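Local structure of tyrosine recombinase XerH (Helicobacter pylori, 5JK0) at a contact of chain A with DNA and the interface of chains A and B. The protein catalyses site-specific cutting and rejoining of recombining DNA molecules by a tyrosine recombinase mechanism, and takes part in chromosome segregation. Residues are numbered along the deposited sequence; one frame, centred on the assembly and turned at random. Chains: chain A/B, Tyrosine recombinase XerH.

Contact 1: a contact of chain A with DNA. Residues chain A 122, 124, 128, 306. With nucleotides of chain C.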
# COMPACT_ATOMS: atom_id res chain seq x y z
N SER A 122 -36.67 -6.08 -7.17
CA SER A 122 -36.25 -5.82 -5.80
C SER A 122 -35.43 -4.55 -5.69
O SER A 122 -34.98 -4.00 -6.70
CB SER A 122 -35.45 -7.00 -5.25
OG SER A 122 -34.18 -7.09 -5.86
N ALA A 124 -32.46 -4.26 -4.42
CA ALA A 124 -31.08 -4.56 -4.78
C ALA A 124 -30.90 -4.54 -6.29
O ALA A 124 -29.87 -4.08 -6.79
CB ALA A 124 -30.67 -5.91 -4.21
N ASN A 128 -28.59 -2.03 -8.87
CA ASN A 128 -27.74 -2.48 -9.96
C ASN A 128 -28.01 -1.72 -11.25
O ASN A 128 -27.08 -1.35 -11.97
CB ASN A 128 -27.91 -3.99 -10.19
CG ASN A 128 -27.41 -4.82 -9.02
OD1 ASN A 128 -26.48 -4.43 -8.32
ND2 ASN A 128 -28.03 -5.97 -8.81
N LYS A 306 -34.63 -18.06 1.64
CA LYS A 306 -33.48 -18.53 0.88
C LYS A 306 -33.22 -19.99 1.23
O LYS A 306 -33.36 -20.39 2.38
CB LYS A 306 -32.24 -17.68 1.19
CG LYS A 306 -32.45 -16.18 1.05
CD LYS A 306 -32.49 -15.75 -0.41
CE LYS A 306 -32.64 -14.24 -0.54
NZ LYS A 306 -32.55 -13.77 -1.95
P DA C 10 -35.59 -9.55 -8.37
OP1 DA C 10 -36.84 -9.82 -7.63
OP2 DA C 10 -35.34 -8.20 -8.93
O5' DA C 10 -34.35 -9.94 -7.43
C5' DA C 10 -34.24 -11.26 -6.91
C4' DA C 10 -32.98 -11.42 -6.08
O4' DA C 10 -31.82 -11.50 -6.96
C3' DA C 10 -32.70 -10.28 -5.10
O3' DA C 10 -32.41 -10.81 -3.81
C2' DA C 10 -31.47 -9.59 -5.70
C1' DA C 10 -30.78 -10.75 -6.39
N9 DA C 10 -29.85 -10.34 -7.43
C8 DA C 10 -30.08 -9.43 -8.43
N7 DA C 10 -29.05 -9.26 -9.23
C5 DA C 10 -28.08 -10.11 -8.72
C6 DA C 10 -26.76 -10.40 -9.12
N6 DA C 10 -26.17 -9.82 -10.17
N1 DA C 10 -26.07 -11.30 -8.39
C2 DA C 10 -26.66 -11.88 -7.34
N3 DA C 10 -27.90 -11.69 -6.87
C4 DA C 10 -28.56 -10.79 -7.61
P DA C 11 -32.64 -9.90 -2.50
OP1 DA C 11 -32.51 -10.78 -1.32
OP2 DA C 11 -33.88 -9.13 -2.70
O5' DA C 11 -31.41 -8.87 -2.53
C5' DA C 11 -30.30 -9.05 -1.66
C4' DA C 11 -29.36 -10.13 -2.17
O4' DA C 11 -28.99 -9.83 -3.54
C3' DA C 11 -28.05 -10.26 -1.38
O3' DA C 11 -27.88 -11.59 -0.92
C2' DA C 11 -26.96 -9.86 -2.38
C1' DA C 11 -27.63 -10.11 -3.73
N9 DA C 11 -27.12 -9.24 -4.79
C8 DA C 11 -27.77 -8.21 -5.39
N7 DA C 11 -27.07 -7.59 -6.31
C5 DA C 11 -25.86 -8.28 -6.31
C6 DA C 11 -24.68 -8.12 -7.06
N6 DA C 11 -24.53 -7.17 -8.00
N1 DA C 11 -23.66 -8.97 -6.82
C2 DA C 11 -23.82 -9.91 -5.88
N3 DA C 11 -24.88 -10.16 -5.11
C4 DA C 11 -25.87 -9.29 -5.38
O HOH W 1 -29.68 -7.13 -11.22
O HOH W 2 -33.59 -6.23 -2.31
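The start of helix 123-143 of chain A, in the N-terminal core-binding domain, with A:Ser122 just before it, meets the backbone and the major groove of chain C at two successive base-paired adenines, DA10 and DA11. A:Lys306 comes from a loop of the catalytic domain, so the two domains grip one strand from opposite sides of the DA11 phosphate. A:Asn128 reads the base. Its side-chain amide N, A:Asn128 ND2, donates to DA11 N7 on the Hoogsteen edge over 3.1 Å. The bond is nearly straight, 172° at the hydrogen, and N7 lies in the amide plane. The amide oxygen A:Asn128 OD1 takes a weak bond from the adenine amino group DA11 N6, at 3.4 Å. Donor and acceptor thus match the N7 and N6 pattern that adenine shows in this groove. ND2 also binds water 1, which bonds to DA10 N7 at 3.0 Å, so one amide serves two successive adenines, the second through water. On the backbone, the peptide N of A:Ser122 donates almost straight to the phosphate oxygen OP2 of DA10, 3.0 Å away. With chi1 at 71°, the hydroxyl OG of A:Ser122 turns to the same phosphate and donates to DA10 O5' at 3.3 Å. The methyl CB of A:Ala124 packs against C8 of DA11 at 3.9 Å, while its backbone N reaches DA11 OP2 through water 2. A:Lys306 bends at chi2 (-75°), then runs extended to a salt bridge from NZ to DA11 OP1 at 3.1 Å. The site combines phosphate grip with direct base reading, and probably helps XerH recognise and position its difH site.

Contact 2: the interface of chains A and B. Residues chain A 209, 316, 319-320; chain B 356, 359-360.
B:Trp360 and A:Leu319 meet at the apolar centre, where one methyl of the leucine, CD2, sits over one face of the indole. A:Leu319 CD2 lies 3.9 Å from the centroid of the six-membered ring of B:Trp360, a CH-pi contact shifted toward the rim. The leucine chi1 of -180° swings CG away from the backbone N, and chi2 of 62° then turns CD2 to the indole. A:Phe316, one turn earlier on helix 309-324, meets the same indole differently. The indole carbon B:Trp360 CZ2 comes to the edge of the phenyl ring, in its plane, 3.8 Å from A:Phe316 CD1. The two rings are nearly parallel in tilt but offset, so they meet edge to edge and do not stack. CG1 of B:Ile359 covers the rim of the indole on the face that A:Leu319 meets. The CD1 methyl of B:Ile359 points to the phenyl, 3.9 Å from A:Phe316 CE1. A chi1 of 60° sets this branch over the indole, and the chain then extends to bring CD1 to the phenyl. The other branch, B:Ile359 CG2, faces A:Leu320 CD1 at 4.0 Å. A:Leu320 CD1 also touches the methyl CB of B:Ala356, at 3.7 Å, and closes the patch on this side. At the opposite side, CG1 of A:Val209 meets the far indole carbon B:Trp360 CH2 at 3.9 Å. A polar atom comes in at this rim: the carbonyl oxygen of A:Val209 lies against the ring carbon CZ2 of B:Trp360, 3.3 Å away, as a contact and not a hydrogen bond. In the fold, helices 198-211 and 309-324 of the chain A catalytic domain form the receiving surface. The C-terminal segment of chain B, short helix 353-357 and the residues after it, docks there, as expected for tyrosine recombinases that exchange C-terminal segments between neighbouring subunits.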
# COMPACT_ATOMS: atom_id res chain seq x y z
N VAL A 209 -21.43 -26.58 5.83
CA VAL A 209 -22.14 -26.33 7.08
C VAL A 209 -21.18 -26.01 8.23
O VAL A 209 -21.38 -25.04 8.96
CB VAL A 209 -23.02 -27.53 7.49
CG1 VAL A 209 -23.58 -27.34 8.89
CG2 VAL A 209 -24.14 -27.73 6.48
N PHE A 316 -23.81 -20.29 9.67
CA PHE A 316 -22.58 -20.55 10.41
C PHE A 316 -22.09 -19.29 11.13
O PHE A 316 -21.68 -19.36 12.29
CB PHE A 316 -21.49 -21.07 9.47
CG PHE A 316 -20.14 -21.17 10.12
CD1 PHE A 316 -19.84 -22.21 10.98
CD2 PHE A 316 -19.16 -20.22 9.86
CE1 PHE A 316 -18.59 -22.30 11.58
CE2 PHE A 316 -17.91 -20.30 10.45
CZ PHE A 316 -17.63 -21.34 11.31
N LEU A 319 -24.38 -18.48 14.16
CA LEU A 319 -24.11 -19.39 15.27
C LEU A 319 -22.77 -19.09 15.93
O LEU A 319 -22.62 -19.21 17.14
CB LEU A 319 -24.14 -20.84 14.80
CG LEU A 319 -23.89 -21.91 15.86
CD1 LEU A 319 -24.96 -21.87 16.93
CD2 LEU A 319 -23.81 -23.30 15.23
N LEU A 320 -21.80 -18.69 15.12
CA LEU A 320 -20.45 -18.42 15.61
C LEU A 320 -20.43 -17.26 16.60
O LEU A 320 -19.79 -17.34 17.65
CB LEU A 320 -19.51 -18.12 14.44
CG LEU A 320 -18.06 -17.81 14.80
CD1 LEU A 320 -17.48 -18.91 15.68
CD2 LEU A 320 -17.22 -17.63 13.54
N ALA B 356 -13.48 -21.37 16.92
CA ALA B 356 -14.62 -21.34 16.01
C ALA B 356 -15.06 -22.75 15.61
O ALA B 356 -16.21 -22.98 15.27
CB ALA B 356 -14.30 -20.52 14.77
N ILE B 359 -17.58 -24.85 18.33
CA ILE B 359 -18.93 -24.37 18.63
C ILE B 359 -19.99 -25.45 18.47
O ILE B 359 -21.07 -25.37 19.06
CB ILE B 359 -19.31 -23.16 17.75
CG1 ILE B 359 -19.27 -23.55 16.27
CG2 ILE B 359 -18.39 -21.99 18.03
CD1 ILE B 359 -19.65 -22.42 15.33
N TRP B 360 -19.68 -26.47 17.67
CA TRP B 360 -20.63 -27.54 17.39
C TRP B 360 -20.72 -28.54 18.55
O TRP B 360 -21.61 -29.39 18.57
CB TRP B 360 -20.25 -28.27 16.10
CG TRP B 360 -20.18 -27.36 14.91
CD1 TRP B 360 -19.05 -26.83 14.36
CD2 TRP B 360 -21.28 -26.86 14.14
NE1 TRP B 360 -19.38 -26.03 13.28
CE2 TRP B 360 -20.74 -26.03 13.13
CE3 TRP B 360 -22.66 -27.03 14.21
CZ2 TRP B 360 -21.54 -25.38 12.20
CZ3 TRP B 360 -23.45 -26.38 13.28
CH2 TRP B 360 -22.89 -25.57 12.28

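The C-alpha centres of contact 1 and contact 2 are about 27 Å apart. They share no residue. Helix 309-324 of contact 2 follows soon after A:Lys306 of contact 1 in sequence and carries the catalytic residues A:His310 and A:Arg313. The centre of contact 1 is about 17 Å from A:Arg214, and that of contact 2 about 14 Å. DNA binding and subunit docking thus approach the catalytic region from different places. This arrangement could help couple assembly on DNA to activity, although the distances alone do not show such coupling.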